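Local coordinates for Tol-Pal system protein TolB (Acinetobacter baumannii, PDB 7MX5) that probably acts in the periplasm as part of the Tol-Pal system, which takes part in outer membrane invagination during cell division and in keeping that membrane intact, at residues N56-A60 / S61-A65; Q88-V92 / Q93-Y97. One frame throughout, in Å; residues are numbered along the deposited sequence.

Contact 1 and contact 2 follow each other along the chain and lie about 9 Å apart, centre to centre, within the TolB amino-terminal domain and well away from the centre of the molecule. Contact 1 is the entry into helix 60-65; contact 2 is the turn between strands 83-91 and 96-105, at one border of the domain's mixed five-stranded sheet. They meet directly. I58 CG2 packs 3.6 Å from Y90 CD1, and N56 OD1 lies 2.5 Å from Q88 NE2, a probable hydrogen bond. Loop, helix and hairpin end thus form one continuous patch of packing, a small worked example of two local motifs joined by side chains.

Contact 1: N56-A60 / S61-A65; sequences NQIQA and SDWQA
W63 turns its indole back along the chain onto I58 and Q59, so that the first turn of helix 60-65 folds against the loop leading into it. From the backbone, CB starts toward that loop, and CG stands anti to the carbonyl carbon (chi1 -61°), which carries the five-membered ring to the preceding residues. CD1 comes first: it meets Q59 O at 3.2 Å, with the oxygen at the ring's edge and near its plane. Next along the rim, NE1 lies 3.6 Å from I58 CG1, with I58 CD1 almost as near. The two side chains cross at about a right angle, and the I58 branch approaches the ring obliquely. The buried indole also touches V71 of strand 70-78, V92 and the loop residues L49, P50 and A51.

The backbone supplies the helical part of the contact. Q64 N donates to A60 O at 3.2 Å in a nearly straight i to i+4 bond (166°), the hydrogen bond that winds up this first turn. On the outer side, S61 OG gives a hydrogen bond to D62 OD1 at 3.0 Å, meeting the carboxylate from above its plane rather than within it. Chemically, then, the junction divides in two: a largely apolar side, where the indole packs on I58 with Q59 O at its edge, and a polar side, on which a carboxylate stands in the first helical turn, where its negative charge would probably be favoured by the helix dipole.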
loop_
_atom_site.group_PDB
_atom_site.type_symbol
_atom_site.label_atom_id
_atom_site.label_comp_id
_atom_site.label_asym_id
_atom_site.label_seq_id
_atom_site.Cartn_x
_atom_site.Cartn_y
_atom_site.Cartn_z
ATOM N N ASN A 56 10.984 15.248 29.384
ATOM C CA ASN A 56 10.551 15.351 30.777
ATOM C C ASN A 56 10.497 16.794 31.268
ATOM O O ASN A 56 10.607 17.049 32.472
ATOM C CB ASN A 56 11.441 14.508 31.699
ATOM C CG ASN A 56 11.196 13.020 31.542
ATOM O OD1 ASN A 56 10.269 12.602 30.849
ATOM N ND2 ASN A 56 12.027 12.212 32.190
ATOM N N GLN A 57 10.328 17.749 30.354
ATOM C CA GLN A 57 10.169 19.160 30.709
ATOM C C GLN A 57 9.200 19.778 29.708
ATOM O O GLN A 57 9.587 20.112 28.584
ATOM C CB GLN A 57 11.505 19.895 30.713
ATOM C CG GLN A 57 11.379 21.384 31.010
ATOM C CD GLN A 57 11.970 22.253 29.915
ATOM O OE1 GLN A 57 13.161 22.170 29.615
ATOM N NE2 GLN A 57 11.134 23.088 29.309
ATOM N N ILE A 58 7.943 19.921 30.116
ATOM C CA ILE A 58 6.927 20.570 29.295
ATOM C C ILE A 58 5.856 21.137 30.215
ATOM O O ILE A 58 5.451 20.497 31.191
ATOM C CB ILE A 58 6.329 19.598 28.251
ATOM C CG1 ILE A 58 5.320 20.326 27.359
ATOM C CG2 ILE A 58 5.695 18.387 28.924
ATOM C CD1 ILE A 58 4.928 19.551 26.122
ATOM N N GLN A 59 5.416 22.355 29.912
ATOM C CA GLN A 59 4.341 23.016 30.642
ATOM C C GLN A 59 3.200 23.272 29.668
ATOM O O GLN A 59 3.396 23.916 28.632
ATOM C CB GLN A 59 4.828 24.318 31.281
ATOM C CG GLN A 59 5.910 24.114 32.334
ATOM C CD GLN A 59 5.452 24.496 33.728
ATOM O OE1 GLN A 59 4.279 24.804 33.947
ATOM N NE2 GLN A 59 6.376 24.472 34.682
ATOM N N ALA A 60 2.012 22.769 30.003
ATOM C CA ALA A 60 0.895 22.740 29.066
ATOM C C ALA A 60 0.152 24.065 28.956
ATOM O O ALA A 60 -0.709 24.195 28.079
ATOM C CB ALA A 60 -0.090 21.639 29.464
ATOM N N SER A 61 0.452 25.045 29.813
ATOM C CA SER A 61 -0.278 26.308 29.764
ATOM C C SER A 61 -0.024 27.060 28.464
ATOM O O SER A 61 -0.928 27.731 27.952
ATOM C CB SER A 61 0.101 27.182 30.960
ATOM O OG SER A 61 1.431 27.654 30.846
ATOM N N ASP A 62 1.185 26.957 27.914
ATOM C CA ASP A 62 1.546 27.706 26.717
ATOM C C ASP A 62 1.157 26.993 25.431
ATOM O O ASP A 62 0.919 27.656 24.414
ATOM C CB ASP A 62 3.050 27.988 26.712
ATOM C CG ASP A 62 3.562 28.426 28.069
ATOM O OD1 ASP A 62 2.885 29.248 28.722
ATOM O OD2 ASP A 62 4.637 27.946 28.485
ATOM N N TRP A 63 1.090 25.662 25.445
ATOM C CA TRP A 63 0.674 24.938 24.251
ATOM C C TRP A 63 -0.830 25.005 24.039
ATOM O O TRP A 63 -1.289 25.001 22.891
ATOM C CB TRP A 63 1.141 23.485 24.324
ATOM C CG TRP A 63 2.623 23.371 24.414
ATOM C CD1 TRP A 63 3.360 23.118 25.533
ATOM C CD2 TRP A 63 3.559 23.535 23.343
ATOM N NE1 TRP A 63 4.698 23.099 25.223
ATOM C CE2 TRP A 63 4.846 23.352 23.884
ATOM C CE3 TRP A 63 3.432 23.809 21.978
ATOM C CZ2 TRP A 63 6.000 23.437 23.108
ATOM C CZ3 TRP A 63 4.578 23.892 21.209
ATOM C CH2 TRP A 63 5.846 23.707 21.776
ATOM N N GLN A 64 -1.613 25.066 25.119
ATOM C CA GLN A 64 -3.035 25.333 24.953
ATOM C C GLN A 64 -3.252 26.719 24.368
ATOM O O GLN A 64 -4.111 26.906 23.498
ATOM C CB GLN A 64 -3.775 25.191 26.286
ATOM C CG GLN A 64 -5.296 25.157 26.129
ATOM C CD GLN A 64 -5.971 26.527 26.163
ATOM O OE1 GLN A 64 -5.371 27.556 25.863
ATOM N NE2 GLN A 64 -7.257 26.525 26.468
ATOM N N ALA A 65 -2.486 27.705 24.845
ATOM C CA ALA A 65 -2.677 29.086 24.409
ATOM C C ALA A 65 -2.577 29.209 22.896
ATOM O O ALA A 65 -3.320 29.978 22.276
ATOM C CB ALA A 65 -1.657 29.995 25.093
#

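Contact 2: Q88-V92 / Q93-Y97; sequences QLYDV and QKQQY
This is the turn end of an antiparallel hairpin, in which D91 of strand 83-91 pairs with Q96 of strand 96-105, the outermost strand on that side of the mixed sheet. D91 N donates to Q96 O at 2.7 Å and Q96 N returns a bond to D91 O at 3.1 Å. One residue further from the turn, Y90 and Y97 form a non-hydrogen-bonded pair, and Y97 CA lies close enough to L89 O for a CA-H...O contact.

Between the strands the chain reverses through V92 to Q95, and Q95, with a positive phi, stands beside Q96 opposite D91: a G1 beta bulge. Q95 N makes a weak bond to V92 O. The D91 carboxylate bridges to the turn backbone: D91 OD1 accepts K94 N at 2.8 Å in a nearly straight bond that arrives from above the carboxylate plane, while the aliphatic CG of K94 lies alongside the same oxygen.

On the face of Y90 and Y97, opposite that of D91 and Q96, the two tyrosines make an edge-to-face stack. Y90 presents its edge to the face of Y97, with ring planes at 75° and centroids 4.9 Å apart. With CG anti to the backbone N (chi1 -168°), the Y90 ring lies over Q96 O, which sits against one of its faces near the rim. The opposite face of Y97 is taken by the Q88 amide, turned 35° from the ring plane, with NE2 over the rim and hydrogen-bonded to N56 and N100.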
loop_
_atom_site.group_PDB
_atom_site.type_symbol
_atom_site.label_atom_id
_atom_site.label_comp_id
_atom_site.label_asym_id
_atom_site.label_seq_id
_atom_site.Cartn_x
_atom_site.Cartn_y
_atom_site.Cartn_z
ATOM N N GLN A 88 9.140 11.433 23.190
ATOM C CA GLN A 88 7.923 11.442 23.988
ATOM C C GLN A 88 6.789 12.055 23.182
ATOM O O GLN A 88 7.007 12.829 22.247
ATOM C CB GLN A 88 8.104 12.219 25.299
ATOM C CG GLN A 88 9.178 11.669 26.218
ATOM C CD GLN A 88 9.406 12.548 27.432
ATOM O OE1 GLN A 88 9.485 13.772 27.321
ATOM N NE2 GLN A 88 9.514 11.927 28.600
ATOM N N LEU A 89 5.565 11.693 23.562
ATOM C CA LEU A 89 4.350 12.279 23.008
ATOM C C LEU A 89 3.499 12.764 24.170
ATOM O O LEU A 89 3.086 11.962 25.013
ATOM C CB LEU A 89 3.581 11.267 22.155
ATOM C CG LEU A 89 2.230 11.727 21.600
ATOM C CD1 LEU A 89 2.368 13.050 20.860
ATOM C CD2 LEU A 89 1.627 10.663 20.696
ATOM N N TYR A 90 3.242 14.068 24.217
ATOM C CA TYR A 90 2.579 14.696 25.353
ATOM C C TYR A 90 1.175 15.134 24.961
ATOM O O TYR A 90 1.003 15.915 24.020
ATOM C CB TYR A 90 3.385 15.890 25.862
ATOM C CG TYR A 90 2.920 16.401 27.206
ATOM C CD1 TYR A 90 3.273 15.746 28.378
ATOM C CD2 TYR A 90 2.124 17.535 27.304
ATOM C CE1 TYR A 90 2.851 16.206 29.610
ATOM C CE2 TYR A 90 1.697 18.004 28.532
ATOM C CZ TYR A 90 2.063 17.335 29.681
ATOM O OH TYR A 90 1.642 17.795 30.908
ATOM N N ASP A 91 0.179 14.632 25.691
ATOM C CA ASP A 91 -1.191 15.116 25.573
ATOM C C ASP A 91 -1.339 16.360 26.441
ATOM O O ASP A 91 -1.151 16.297 27.660
ATOM C CB ASP A 91 -2.175 14.026 25.999
ATOM C CG ASP A 91 -3.621 14.377 25.685
ATOM O OD1 ASP A 91 -4.084 15.469 26.076
ATOM O OD2 ASP A 91 -4.303 13.547 25.047
ATOM N N VAL A 92 -1.674 17.489 25.817
ATOM C CA VAL A 92 -1.696 18.755 26.543
ATOM C C VAL A 92 -2.965 18.887 27.378
ATOM O O VAL A 92 -2.912 19.303 28.541
ATOM C CB VAL A 92 -1.531 19.929 25.561
ATOM C CG1 VAL A 92 -2.146 21.202 26.127
ATOM C CG2 VAL A 92 -0.061 20.140 25.237
ATOM N N GLN A 93 -4.120 18.540 26.806
ATOM C CA GLN A 93 -5.376 18.661 27.542
ATOM C C GLN A 93 -5.390 17.738 28.755
ATOM O O GLN A 93 -5.723 18.161 29.869
ATOM C CB GLN A 93 -6.558 18.361 26.620
ATOM C CG GLN A 93 -6.660 19.294 25.423
ATOM C CD GLN A 93 -7.114 20.689 25.809
ATOM O OE1 GLN A 93 -7.720 20.889 26.862
ATOM N NE2 GLN A 93 -6.819 21.664 24.956
ATOM N N LYS A 94 -5.026 16.472 28.558
ATOM C CA LYS A 94 -4.942 15.526 29.663
ATOM C C LYS A 94 -3.712 15.741 30.532
ATOM O O LYS A 94 -3.655 15.192 31.638
ATOM C CB LYS A 94 -4.954 14.093 29.124
ATOM C CG LYS A 94 -6.100 13.808 28.165
ATOM C CD LYS A 94 -6.436 12.328 28.121
ATOM C CE LYS A 94 -7.812 12.091 27.515
ATOM N NZ LYS A 94 -8.081 10.643 27.290
ATOM N N GLN A 95 -2.737 16.523 30.061
ATOM C CA GLN A 95 -1.522 16.838 30.814
ATOM C C GLN A 95 -0.781 15.568 31.228
ATOM O O GLN A 95 -0.394 15.391 32.384
ATOM C CB GLN A 95 -1.840 17.713 32.029
ATOM C CG GLN A 95 -1.935 19.198 31.712
ATOM C CD GLN A 95 -1.797 20.071 32.944
ATOM O OE1 GLN A 95 -0.744 20.661 33.186
ATOM N NE2 GLN A 95 -2.864 20.160 33.729
ATOM N N GLN A 96 -0.579 14.676 30.260
ATOM C CA GLN A 96 0.117 13.423 30.507
ATOM C C GLN A 96 0.827 12.990 29.234
ATOM O O GLN A 96 0.516 13.458 28.135
ATOM C CB GLN A 96 -0.843 12.327 30.982
ATOM C CG GLN A 96 -1.831 11.872 29.922
ATOM C CD GLN A 96 -2.925 10.991 30.487
ATOM O OE1 GLN A 96 -3.762 11.445 31.267
ATOM N NE2 GLN A 96 -2.927 9.723 30.094
ATOM N N TYR A 97 1.788 12.085 29.396
ATOM C CA TYR A 97 2.540 11.546 28.273
ATOM C C TYR A 97 1.785 10.377 27.656
ATOM O O TYR A 97 1.389 9.443 28.360
ATOM C CB TYR A 97 3.932 11.093 28.716
ATOM C CG TYR A 97 4.901 12.227 28.952
ATOM C CD1 TYR A 97 5.402 12.970 27.892
ATOM C CD2 TYR A 97 5.317 12.553 30.236
ATOM C CE1 TYR A 97 6.289 14.007 28.102
ATOM C CE2 TYR A 97 6.203 13.589 30.457
ATOM C CZ TYR A 97 6.685 14.313 29.386
ATOM O OH TYR A 97 7.568 15.345 29.599
#